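Local coordinates for protein ABC-type amino acid transport system, permease component (Caldanaerobacter subterraneus subsp. tengcongensis MB4, PDB 4YMU) that probably forms a membrane-spanning subunit of an ABC importer for amino acids and binds arginine in a transmembrane pocket, at residues L28-G33 against V92-A96; Y58-R63 against I97-Y102; L67-L71 against I162-I166; V103-I107 against I145-L149; F153-K158 against M199-S204. Residues are numbered along the deposited sequence.

Contact 1: residues L28-G33 against V92-A96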
# COMPACT_ATOMS: atom_id res chain seq x y z
N LEU C 28 -14.24 16.35 24.74
CA LEU C 28 -14.83 15.42 25.70
C LEU C 28 -15.40 14.17 25.04
O LEU C 28 -15.25 13.06 25.55
CB LEU C 28 -15.90 16.14 26.54
CG LEU C 28 -16.62 15.32 27.61
CD1 LEU C 28 -15.63 14.71 28.60
CD2 LEU C 28 -17.64 16.20 28.35
N ALA C 29 -16.06 14.35 23.89
CA ALA C 29 -16.69 13.23 23.21
C ALA C 29 -15.62 12.28 22.69
O ALA C 29 -15.61 11.09 23.01
CB ALA C 29 -17.56 13.72 22.07
N VAL C 30 -14.70 12.85 21.91
CA VAL C 30 -13.60 12.09 21.33
C VAL C 30 -12.79 11.38 22.42
O VAL C 30 -12.47 10.21 22.27
CB VAL C 30 -12.70 12.97 20.46
CG1 VAL C 30 -11.45 12.22 20.07
CG2 VAL C 30 -13.46 13.42 19.21
N THR C 31 -12.47 12.10 23.50
CA THR C 31 -11.78 11.49 24.64
C THR C 31 -12.51 10.26 25.16
O THR C 31 -11.91 9.21 25.35
CB THR C 31 -11.61 12.48 25.80
OG1 THR C 31 -10.59 13.42 25.48
CG2 THR C 31 -11.19 11.74 27.06
N ILE C 32 -13.82 10.41 25.37
CA ILE C 32 -14.65 9.33 25.86
C ILE C 32 -14.80 8.26 24.79
O ILE C 32 -14.77 7.07 25.08
CB ILE C 32 -16.04 9.85 26.31
CG1 ILE C 32 -15.92 10.60 27.65
CG2 ILE C 32 -17.03 8.71 26.46
CD1 ILE C 32 -17.17 11.35 28.05
N GLY C 33 -14.93 8.70 23.54
CA GLY C 33 -15.08 7.80 22.41
C GLY C 33 -13.87 6.90 22.19
O GLY C 33 -13.98 5.81 21.62
N VAL C 92 -22.68 15.09 23.82
CA VAL C 92 -21.51 14.36 24.29
C VAL C 92 -21.71 12.85 24.18
O VAL C 92 -20.85 12.16 23.65
CB VAL C 92 -21.18 14.69 25.76
CG1 VAL C 92 -20.25 13.65 26.36
CG2 VAL C 92 -20.59 16.08 25.88
N SER C 93 -22.84 12.36 24.68
CA SER C 93 -23.14 10.93 24.62
C SER C 93 -23.15 10.39 23.20
O SER C 93 -22.52 9.36 22.91
CB SER C 93 -24.51 10.68 25.24
OG SER C 93 -24.48 10.95 26.62
N ALA C 94 -23.87 11.10 22.33
CA ALA C 94 -24.08 10.64 20.97
C ALA C 94 -22.75 10.61 20.22
O ALA C 94 -22.39 9.60 19.61
CB ALA C 94 -25.09 11.53 20.27
N LEU C 95 -22.03 11.73 20.28
CA LEU C 95 -20.74 11.88 19.63
C LEU C 95 -19.72 10.86 20.17
O LEU C 95 -19.00 10.24 19.39
CB LEU C 95 -20.20 13.29 19.84
CG LEU C 95 -20.93 14.41 19.11
CD1 LEU C 95 -20.16 15.70 19.27
CD2 LEU C 95 -21.08 14.07 17.65
N ALA C 96 -19.66 10.69 21.49
CA ALA C 96 -18.75 9.72 22.08
C ALA C 96 -19.06 8.30 21.63
O ALA C 96 -18.15 7.49 21.46
CB ALA C 96 -18.74 9.82 23.59
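Close packing of two membrane helices through small residues is the essence of this contact, which brings the middle of helix 12-44 against the first part of helix 87-112. The short segments L28-G33 and V92-A96 run in broadly the same direction, with 48° between them and a signed crossing angle of -48°, and their axes come within 8.0 Å. Such proximity is possible because A29, G33 and A96 carry little or nothing beyond CA at the crossing. The CA atoms of G33 and A96 are only 4.2 Å apart, and the backbones touch through two CA-H...O contacts: G33 CA to A96 O at 3.2 Å and A96 CA to A29 O at 3.5 Å. Small aliphatic contacts complete the fit. A29 CB lies 3.5 Å from L95 CB, while I32 CG2 lies 3.5 Å from A96 CB. Toward the N-terminal ends of the two segments the helices spread, and larger side chains fill the gap: L28 CD2 meets V92 CG2 at 3.8 Å and I32 CD1 meets V92 CG1 at 4.2 Å. L95 also packs on L67 and M156, both of which line the arginine pocket. Two small residues one turn apart, A29 and G33, a negative crossing angle and paired CA-H...O contacts together recall the small-xxx-small (GxxxG-like) motif of transmembrane helix pairs.

Contact 2: residues Y58-R63 against I97-Y102. With ARG (arginine), chain I.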
# COMPACT_ATOMS: atom_id res chain seq x y z
N TYR C 58 -22.36 -3.75 17.55
CA TYR C 58 -22.25 -2.37 18.00
C TYR C 58 -21.58 -1.51 16.94
O TYR C 58 -22.17 -0.53 16.44
CB TYR C 58 -21.45 -2.33 19.30
CG TYR C 58 -21.18 -0.95 19.88
CD1 TYR C 58 -22.00 -0.41 20.86
CD2 TYR C 58 -20.08 -0.22 19.48
CE1 TYR C 58 -21.73 0.84 21.41
CE2 TYR C 58 -19.80 1.02 20.02
CZ TYR C 58 -20.63 1.55 20.98
OH TYR C 58 -20.35 2.78 21.51
N ILE C 59 -20.34 -1.88 16.61
CA ILE C 59 -19.52 -1.17 15.62
C ILE C 59 -20.24 -1.00 14.28
O ILE C 59 -20.36 0.11 13.75
CB ILE C 59 -18.19 -1.90 15.41
CG1 ILE C 59 -17.36 -1.84 16.69
CG2 ILE C 59 -17.42 -1.31 14.23
CD1 ILE C 59 -16.15 -2.71 16.67
N GLU C 60 -20.72 -2.12 13.75
CA GLU C 60 -21.36 -2.15 12.45
C GLU C 60 -22.59 -1.25 12.41
O GLU C 60 -22.75 -0.41 11.52
CB GLU C 60 -21.77 -3.60 12.15
CG GLU C 60 -22.01 -3.94 10.69
CD GLU C 60 -21.99 -5.44 10.43
OE1 GLU C 60 -22.15 -6.21 11.40
OE2 GLU C 60 -21.82 -5.84 9.26
N VAL C 61 -23.44 -1.39 13.43
CA VAL C 61 -24.68 -0.64 13.51
C VAL C 61 -24.41 0.84 13.63
O VAL C 61 -25.01 1.64 12.92
CB VAL C 61 -25.59 -1.14 14.65
CG1 VAL C 61 -26.65 -0.11 14.96
CG2 VAL C 61 -26.24 -2.47 14.26
N ILE C 62 -23.50 1.21 14.52
CA ILE C 62 -23.19 2.62 14.72
C ILE C 62 -22.54 3.30 13.50
O ILE C 62 -22.89 4.43 13.15
CB ILE C 62 -22.36 2.82 15.98
CG1 ILE C 62 -23.22 2.46 17.18
CG2 ILE C 62 -21.89 4.26 16.09
CD1 ILE C 62 -22.48 2.46 18.42
N ARG C 63 -21.62 2.60 12.83
CA ARG C 63 -20.98 3.19 11.67
C ARG C 63 -21.91 3.16 10.47
O ARG C 63 -21.81 4.01 9.57
CB ARG C 63 -19.67 2.46 11.36
CG ARG C 63 -18.63 2.55 12.47
CD ARG C 63 -17.37 1.80 12.11
NE ARG C 63 -16.70 2.37 10.95
CZ ARG C 63 -16.36 1.67 9.87
NH1 ARG C 63 -16.66 0.38 9.83
NH2 ARG C 63 -15.76 2.26 8.84
N ILE C 97 -20.34 7.98 21.47
CA ILE C 97 -20.71 6.63 21.03
C ILE C 97 -20.30 6.42 19.56
O ILE C 97 -19.60 5.44 19.21
CB ILE C 97 -22.21 6.36 21.26
CG1 ILE C 97 -22.47 5.95 22.72
CG2 ILE C 97 -22.73 5.29 20.33
CD1 ILE C 97 -23.93 6.19 23.16
N ASN C 98 -20.72 7.36 18.71
CA ASN C 98 -20.37 7.32 17.29
C ASN C 98 -18.84 7.15 17.11
O ASN C 98 -18.34 6.20 16.45
CB ASN C 98 -20.88 8.61 16.64
CG ASN C 98 -20.67 8.65 15.13
OD1 ASN C 98 -19.77 9.33 14.64
ND2 ASN C 98 -21.49 7.92 14.39
N SER C 99 -18.11 8.04 17.77
CA SER C 99 -16.67 8.03 17.77
C SER C 99 -16.15 6.71 18.32
O SER C 99 -15.12 6.25 17.88
CB SER C 99 -16.10 9.19 18.58
OG SER C 99 -14.68 9.19 18.49
N SER C 100 -16.85 6.12 19.28
CA SER C 100 -16.35 4.88 19.86
C SER C 100 -16.31 3.81 18.78
O SER C 100 -15.33 3.05 18.68
CB SER C 100 -17.21 4.40 21.03
OG SER C 100 -18.36 3.72 20.56
N ALA C 101 -17.36 3.75 17.97
CA ALA C 101 -17.35 2.76 16.90
C ALA C 101 -16.18 3.01 15.92
O ALA C 101 -15.37 2.09 15.61
CB ALA C 101 -18.67 2.76 16.17
N TYR C 102 -16.09 4.25 15.43
CA TYR C 102 -15.04 4.53 14.44
C TYR C 102 -13.63 4.29 15.01
O TYR C 102 -12.75 3.79 14.31
CB TYR C 102 -15.20 5.93 13.86
CG TYR C 102 -16.40 6.05 12.94
CD1 TYR C 102 -16.29 5.79 11.58
CD2 TYR C 102 -17.66 6.41 13.45
CE1 TYR C 102 -17.40 5.89 10.74
CE2 TYR C 102 -18.77 6.51 12.62
CZ TYR C 102 -18.64 6.26 11.27
OH TYR C 102 -19.74 6.36 10.43
N ARG I . -21.68 12.23 9.15
CA ARG I . -21.52 10.80 8.88
C ARG I . -22.55 9.96 9.62
O ARG I . -22.65 8.75 9.38
CB ARG I . -20.13 10.32 9.29
CG ARG I . -19.88 10.27 10.77
CD ARG I . -18.41 10.00 11.03
NE ARG I . -18.13 9.73 12.44
CZ ARG I . -16.91 9.66 12.95
NH1 ARG I . -16.75 9.41 14.25
NH2 ARG I . -15.85 9.86 12.18
OXT ARG I . -23.26 10.46 10.48
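A very short hydrogen bond, 2.4 Å from Y58 OH to S100 OG, fastens these two helices together. S100 OG in turn donates to I97 O at 2.5 Å, so a small polar relay ends on the backbone of its own helix. The setting is the permease fold of the HisMQ subfamily, where the last turns of helix 49-63 cross helix 87-112 with 120° between their directions and 8.6 Å between the short axes. At the crossing A101 acts as a knob in a hole formed by Y58, I59, I62 and R63. A101 CB lies 3.6 Å from I62 CG2 and 3.7 Å from R63 CG. I62 CD1 lies 3.4 Å from I97 CG2, and I62 CG2 lies 3.6 Å from N98 CA.

Toward the substrate the contact becomes a sandwich. R63 CG covers one face of the Y102 ring in a CH-pi contact, 3.8 Å from the centroid and 6° off the ring normal, and the bound arginine of chain I lies over the opposite face. R63 O also accepts a hydrogen bond from K158 of the second subunit, which ties this helix end to that subunit. N98, S99 and Y102 all belong to the arginine pocket, and N98 makes the direct polar link: its OD1 accepts from NE of the arginine at 2.8 Å and from NH1 at 3.0 Å.

Contact 3: residues L67-L71 against I162-I166. With ARG (arginine), chain I.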
# COMPACT_ATOMS: atom_id res chain seq x y z
N LEU C 67 -25.28 9.77 12.28
CA LEU C 67 -25.02 10.42 13.57
C LEU C 67 -26.26 11.18 14.05
O LEU C 67 -26.56 11.19 15.24
CB LEU C 67 -23.85 11.40 13.44
CG LEU C 67 -22.94 11.75 14.62
CD1 LEU C 67 -22.57 13.23 14.59
CD2 LEU C 67 -23.47 11.34 15.98
N LEU C 68 -26.96 11.85 13.13
CA LEU C 68 -28.15 12.63 13.45
C LEU C 68 -29.15 11.74 14.16
O LEU C 68 -29.61 12.06 15.28
CB LEU C 68 -28.80 13.19 12.18
CG LEU C 68 -29.47 14.58 12.18
CD1 LEU C 68 -30.62 14.61 11.19
CD2 LEU C 68 -29.91 15.05 13.56
N VAL C 69 -29.48 10.62 13.52
CA VAL C 69 -30.44 9.68 14.07
C VAL C 69 -30.07 9.23 15.48
O VAL C 69 -30.93 9.11 16.34
CB VAL C 69 -30.70 8.50 13.11
CG1 VAL C 69 -31.51 7.41 13.76
CG2 VAL C 69 -31.37 9.00 11.83
N GLN C 70 -28.78 9.07 15.75
CA GLN C 70 -28.32 8.68 17.08
C GLN C 70 -28.54 9.81 18.08
O GLN C 70 -28.97 9.58 19.22
CB GLN C 70 -26.85 8.27 17.05
CG GLN C 70 -26.58 7.01 16.24
CD GLN C 70 -25.11 6.86 15.77
OE1 GLN C 70 -24.85 6.29 14.71
NE2 GLN C 70 -24.17 7.38 16.55
N LEU C 71 -28.22 11.04 17.65
CA LEU C 71 -28.42 12.23 18.47
C LEU C 71 -29.87 12.33 18.92
O LEU C 71 -30.17 12.37 20.11
CB LEU C 71 -28.07 13.49 17.68
CG LEU C 71 -27.38 14.68 18.37
CD1 LEU C 71 -28.04 16.00 18.00
CD2 LEU C 71 -27.27 14.52 19.88
N ILE C 162 -23.57 19.40 14.60
CA ILE C 162 -24.91 18.85 14.52
C ILE C 162 -25.68 18.95 15.85
O ILE C 162 -26.89 18.75 15.88
CB ILE C 162 -24.88 17.40 14.04
CG1 ILE C 162 -26.15 17.10 13.25
CG2 ILE C 162 -24.66 16.41 15.20
CD1 ILE C 162 -26.29 15.65 12.98
N VAL C 163 -25.00 19.29 16.94
CA VAL C 163 -25.70 19.47 18.20
C VAL C 163 -26.34 20.85 18.24
O VAL C 163 -26.95 21.24 19.23
CB VAL C 163 -24.76 19.30 19.40
CG1 VAL C 163 -24.04 17.97 19.31
CG2 VAL C 163 -23.77 20.46 19.47
N SER C 164 -26.16 21.62 17.16
CA SER C 164 -26.80 22.91 17.08
C SER C 164 -28.30 22.69 16.93
O SER C 164 -29.10 23.40 17.56
CB SER C 164 -26.24 23.72 15.91
OG SER C 164 -26.88 23.37 14.69
N VAL C 165 -28.70 21.70 16.13
CA VAL C 165 -30.12 21.45 15.87
C VAL C 165 -30.90 21.02 17.11
O VAL C 165 -32.13 21.01 17.12
CB VAL C 165 -30.33 20.39 14.76
CG1 VAL C 165 -29.46 20.68 13.53
CG2 VAL C 165 -30.07 19.01 15.30
N ILE C 166 -30.17 20.67 18.16
CA ILE C 166 -30.74 20.18 19.42
C ILE C 166 -30.78 21.36 20.38
O ILE C 166 -31.17 21.25 21.53
CB ILE C 166 -29.82 19.07 19.98
CG1 ILE C 166 -30.60 17.97 20.69
CG2 ILE C 166 -28.77 19.61 20.95
CD1 ILE C 166 -29.64 17.00 21.38
N ARG I . -21.68 12.23 9.15
CA ARG I . -21.52 10.80 8.88
C ARG I . -22.55 9.96 9.62
O ARG I . -22.65 8.75 9.38
CB ARG I . -20.13 10.32 9.29
CG ARG I . -19.88 10.27 10.77
CD ARG I . -18.41 10.00 11.03
NE ARG I . -18.13 9.73 12.44
CZ ARG I . -16.91 9.66 12.95
NH1 ARG I . -16.75 9.41 14.25
NH2 ARG I . -15.85 9.86 12.18
OXT ARG I . -23.26 10.46 10.48
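I162 is the main bump of this contact, and the leucines of L67-L71 form the hollow that takes it. In this ABC permease fold the start of helix 67-75 packs against the 3-10 turn and loop that follow helix 129-160, beside the arginine pocket. The side chain of I162 points at the helix and settles among L67, L68 and L71. I162 CD1 presses on L68 CG at 3.4 Å, while I162 CG2 lies 3.9 Å from L67 CD1 and 4.4 Å from L71 CD1. One turn after L67, L71 returns the gesture as a bump of its own, and it has the largest covered area in the contact. L71 CD1 rests against the backbone of the turn, 3.7 Å from I162 O and 4.2 Å from V163 CA, and L71 CD2 touches I166 CD1 at 3.7 Å. The branched side chains thus interlock, with L71 held between I162 and I166. At the margin L68 CD2 approaches V165 CG2 at 4.3 Å.

This patch continues into the dimer interface, where L68 packs on S164 of the second subunit and V165 meets V165 of the same neighbour. L67, which also packs on I162, belongs to the ligand pocket. The leucine lies at the helix start, where a backbone amide can receive an anion: L67 N donates to OXT of the chain I arginine at 2.8 Å, with an N-H...O angle of 162°.

Contact 4: residues V103-I107 against I145-L149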
# COMPACT_ATOMS: atom_id res chain seq x y z
N VAL C 103 -13.44 4.62 16.29
CA VAL C 103 -12.17 4.42 16.97
C VAL C 103 -11.83 2.94 17.15
O VAL C 103 -10.67 2.53 16.97
CB VAL C 103 -12.14 5.16 18.32
CG1 VAL C 103 -11.05 4.60 19.24
CG2 VAL C 103 -11.93 6.65 18.07
N ALA C 104 -12.83 2.13 17.48
CA ALA C 104 -12.65 0.69 17.55
C ALA C 104 -12.08 0.17 16.21
O ALA C 104 -11.10 -0.61 16.19
CB ALA C 104 -13.97 0.01 17.87
N GLU C 105 -12.69 0.61 15.11
CA GLU C 105 -12.16 0.19 13.81
C GLU C 105 -10.73 0.67 13.58
O GLU C 105 -9.89 -0.09 13.08
CB GLU C 105 -13.03 0.67 12.65
CG GLU C 105 -13.79 -0.46 12.02
CD GLU C 105 -12.91 -1.68 11.84
OE1 GLU C 105 -12.06 -1.68 10.90
OE2 GLU C 105 -13.06 -2.62 12.66
N ILE C 106 -10.47 1.91 13.97
CA ILE C 106 -9.14 2.47 13.82
C ILE C 106 -8.09 1.60 14.52
O ILE C 106 -7.03 1.31 13.97
CB ILE C 106 -9.08 3.91 14.33
CG1 ILE C 106 -9.44 4.88 13.21
CG2 ILE C 106 -7.69 4.26 14.85
CD1 ILE C 106 -9.78 6.27 13.72
N ILE C 107 -8.41 1.16 15.73
CA ILE C 107 -7.49 0.31 16.47
C ILE C 107 -7.26 -1.02 15.76
O ILE C 107 -6.09 -1.43 15.54
CB ILE C 107 -7.97 0.05 17.90
CG1 ILE C 107 -8.00 1.37 18.69
CG2 ILE C 107 -7.11 -1.02 18.57
CD1 ILE C 107 -8.51 1.22 20.11
N ILE C 145 -1.85 4.08 15.09
CA ILE C 145 -3.15 4.49 15.60
C ILE C 145 -3.22 5.97 15.92
O ILE C 145 -4.18 6.65 15.53
CB ILE C 145 -3.50 3.67 16.86
CG1 ILE C 145 -3.72 2.20 16.49
CG2 ILE C 145 -4.74 4.23 17.52
CD1 ILE C 145 -3.69 1.26 17.69
N LEU C 146 -2.21 6.47 16.64
CA LEU C 146 -2.17 7.89 17.04
C LEU C 146 -2.46 8.90 15.92
O LEU C 146 -3.21 9.85 16.13
CB LEU C 146 -0.84 8.23 17.73
CG LEU C 146 -0.58 7.55 19.08
CD1 LEU C 146 0.72 8.04 19.69
CD2 LEU C 146 -1.74 7.74 20.04
N PRO C 147 -1.88 8.72 14.72
CA PRO C 147 -2.21 9.72 13.70
C PRO C 147 -3.66 9.62 13.23
O PRO C 147 -4.21 10.62 12.77
CB PRO C 147 -1.28 9.35 12.54
CG PRO C 147 -0.19 8.56 13.14
CD PRO C 147 -0.84 7.79 14.25
N ALA C 148 -4.27 8.45 13.33
CA ALA C 148 -5.61 8.27 12.81
C ALA C 148 -6.64 8.72 13.85
O ALA C 148 -7.77 9.08 13.51
CB ALA C 148 -5.85 6.83 12.37
N LEU C 149 -6.22 8.69 15.11
CA LEU C 149 -6.98 9.27 16.21
C LEU C 149 -7.00 10.79 16.03
O LEU C 149 -8.08 11.41 16.10
CB LEU C 149 -6.33 8.92 17.55
CG LEU C 149 -6.54 7.49 18.05
CD1 LEU C 149 -6.14 7.36 19.52
CD2 LEU C 149 -7.98 7.06 17.85
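Apolar side chains account for most of this contact, in which the segments V103-I107 and I145-L149 of helices 87-112 and 129-160 pass each other nearly antiparallel, at 154° and 10.0 Å between axes. I106 is its centre: I106 CG2 lies 4.0 Å from both I145 CG2 and A148 CB, and 4.1 Å from L149 CD2. V103 CG2 to L149 CD2 at 4.0 Å and I107 CG2 to I145 CD1 at 4.2 Å extend the layer at its two ends.

Side-chain-to-backbone packing comes second, with I106 CD1 3.5 Å from A148 O.

Charge is kept apart from this layer: E105 forms salt bridges with K44 and R108. With aliphatic groups meeting from both sides, the contact rests on shape and dispersion rather than directional bonds, and that chemistry is well suited to pairing helices within a membrane protein.

Contact 5: residues F153-K158 against M199-S204. With ARG (arginine), chain J.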
# COMPACT_ATOMS: atom_id res chain seq x y z
N PHE C 153 -10.45 13.24 15.57
CA PHE C 153 -10.75 14.50 16.24
C PHE C 153 -11.08 15.59 15.23
O PHE C 153 -12.08 16.29 15.38
CB PHE C 153 -9.55 14.92 17.08
CG PHE C 153 -9.70 16.27 17.73
CD1 PHE C 153 -9.28 17.42 17.07
CD2 PHE C 153 -10.28 16.39 18.99
CE1 PHE C 153 -9.42 18.67 17.67
CE2 PHE C 153 -10.41 17.63 19.59
CZ PHE C 153 -9.99 18.77 18.93
N ILE C 154 -10.25 15.75 14.22
CA ILE C 154 -10.47 16.81 13.23
C ILE C 154 -11.83 16.63 12.56
O ILE C 154 -12.58 17.59 12.39
CB ILE C 154 -9.36 16.85 12.16
CG1 ILE C 154 -8.02 17.24 12.80
CG2 ILE C 154 -9.71 17.81 11.03
CD1 ILE C 154 -6.87 17.30 11.82
N VAL C 155 -12.16 15.39 12.23
CA VAL C 155 -13.43 15.08 11.58
C VAL C 155 -14.60 15.37 12.53
O VAL C 155 -15.65 15.90 12.11
CB VAL C 155 -13.48 13.60 11.16
CG1 VAL C 155 -14.87 13.22 10.70
CG2 VAL C 155 -12.48 13.35 10.06
N MET C 156 -14.42 15.05 13.80
CA MET C 156 -15.45 15.22 14.80
C MET C 156 -15.77 16.68 15.09
O MET C 156 -16.87 16.97 15.55
CB MET C 156 -15.06 14.49 16.08
CG MET C 156 -15.23 12.99 16.00
SD MET C 156 -16.97 12.50 15.82
CE MET C 156 -17.42 12.47 17.55
N LEU C 157 -14.83 17.58 14.83
CA LEU C 157 -15.08 19.02 14.97
C LEU C 157 -16.19 19.40 14.02
O LEU C 157 -17.18 20.03 14.41
CB LEU C 157 -13.83 19.84 14.63
CG LEU C 157 -12.77 19.91 15.73
CD1 LEU C 157 -11.63 20.83 15.33
CD2 LEU C 157 -13.39 20.38 17.05
N LYS C 158 -16.03 19.03 12.76
CA LYS C 158 -17.08 19.26 11.79
C LYS C 158 -18.35 18.54 12.24
O LYS C 158 -19.44 19.11 12.22
CB LYS C 158 -16.63 18.81 10.40
CG LYS C 158 -15.46 19.60 9.86
CD LYS C 158 -15.22 19.32 8.38
CE LYS C 158 -14.75 17.89 8.14
NZ LYS C 158 -14.79 17.52 6.68
N MET C 199 -9.95 26.35 11.89
CA MET C 199 -9.73 25.29 12.87
C MET C 199 -9.22 24.01 12.20
O MET C 199 -8.27 23.36 12.68
CB MET C 199 -11.01 24.98 13.63
CG MET C 199 -10.92 25.20 15.12
SD MET C 199 -12.43 24.62 15.90
CE MET C 199 -13.64 25.22 14.71
N THR C 200 -9.88 23.65 11.10
CA THR C 200 -9.53 22.46 10.35
C THR C 200 -8.07 22.53 9.90
O THR C 200 -7.30 21.60 10.16
CB THR C 200 -10.46 22.30 9.13
OG1 THR C 200 -11.68 21.67 9.53
CG2 THR C 200 -9.79 21.46 8.03
N LEU C 201 -7.70 23.64 9.27
CA LEU C 201 -6.33 23.88 8.82
C LEU C 201 -5.33 23.78 9.96
O LEU C 201 -4.31 23.10 9.85
CB LEU C 201 -6.20 25.25 8.17
CG LEU C 201 -6.69 25.45 6.74
CD1 LEU C 201 -6.19 26.79 6.25
CD2 LEU C 201 -6.25 24.34 5.81
N THR C 202 -5.61 24.51 11.04
CA THR C 202 -4.71 24.51 12.19
C THR C 202 -4.42 23.09 12.68
O THR C 202 -3.25 22.66 12.70
CB THR C 202 -5.30 25.34 13.36
OG1 THR C 202 -5.49 26.69 12.94
CG2 THR C 202 -4.37 25.31 14.56
N PHE C 203 -5.47 22.36 13.02
CA PHE C 203 -5.30 21.02 13.56
C PHE C 203 -4.71 20.02 12.55
O PHE C 203 -4.03 19.08 12.94
CB PHE C 203 -6.61 20.48 14.14
CG PHE C 203 -7.00 21.12 15.45
CD1 PHE C 203 -6.14 21.10 16.54
CD2 PHE C 203 -8.27 21.69 15.60
CE1 PHE C 203 -6.52 21.67 17.76
CE2 PHE C 203 -8.66 22.26 16.82
CZ PHE C 203 -7.78 22.24 17.90
N SER C 204 -4.98 20.24 11.26
CA SER C 204 -4.44 19.39 10.21
C SER C 204 -2.93 19.56 10.12
O SER C 204 -2.17 18.57 10.02
CB SER C 204 -5.07 19.75 8.87
OG SER C 204 -6.28 19.05 8.68
N ARG J . -20.42 15.21 8.02
CA ARG J . -19.07 15.65 7.70
C ARG J . -19.04 17.14 7.37
O ARG J . -17.96 17.75 7.36
CB ARG J . -18.50 14.85 6.51
CG ARG J . -19.15 15.16 5.17
CD ARG J . -18.70 14.18 4.12
NE ARG J . -19.12 14.57 2.78
CZ ARG J . -18.99 13.79 1.71
NH1 ARG J . -18.46 12.58 1.83
NH2 ARG J . -19.40 14.21 0.52
OXT ARG J . -20.07 17.75 7.08
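M199 opens the second segment by placing its SD 3.9 Å from L157 CD1. T200 follows, its OG1 4.3 Å from K158 CG; the hydroxyl hydrogen-bonds to G64 O of the second subunit. F203 meets F153, I154 and L157. The edge of F153 points at the F203 face in a T-shaped stack, centroids 5.1 Å apart and planes at 83°. L157 CD1 lies 3.5 Å from F203 CD2, and I154, the most covered residue here, brings CG1 to 3.8 Å from F203 CB. I154 CD1 sits 3.5 Å from S204 N, and S204 OG gives a weak hydrogen bond to T200 O at 3.1 Å. The segments, on helices 129-160 and 186-214, run antiparallel at 171°.

V155 and M156 line the arginine pocket, while K158 NZ hydrogen-bonds to R63 O of the second subunit and, weakly, to O of the chain J arginine at 3.3 Å. Apolar and aromatic packing thus joins the helices, while the polar ends of K158 and T200 reach the second subunit.

In the fold
Burial alone does not set the chemistry: contact 3, buried, and contact 4, at the surface, are both aliphatic, while contacts 1, 2 and 5 are intermediate in burial. Helix 87-112 is the shared element of contacts 1, 2 and 4, packing through small residues, a polar relay and branched aliphatics in turn, while helix 129-160 serves contacts 4 and 5. Contacts 2 and 3 hold the same arginine, by guanidinium and carboxylate, and touch through N98 and L67. Contacts 2, 3 and 5 reach the second subunit; contacts 1 and 4 meet no other protein chain. M156 of contact 5 packs on L95 of contact 1 and S99 of contact 2, joining helices 129-160 and 87-112.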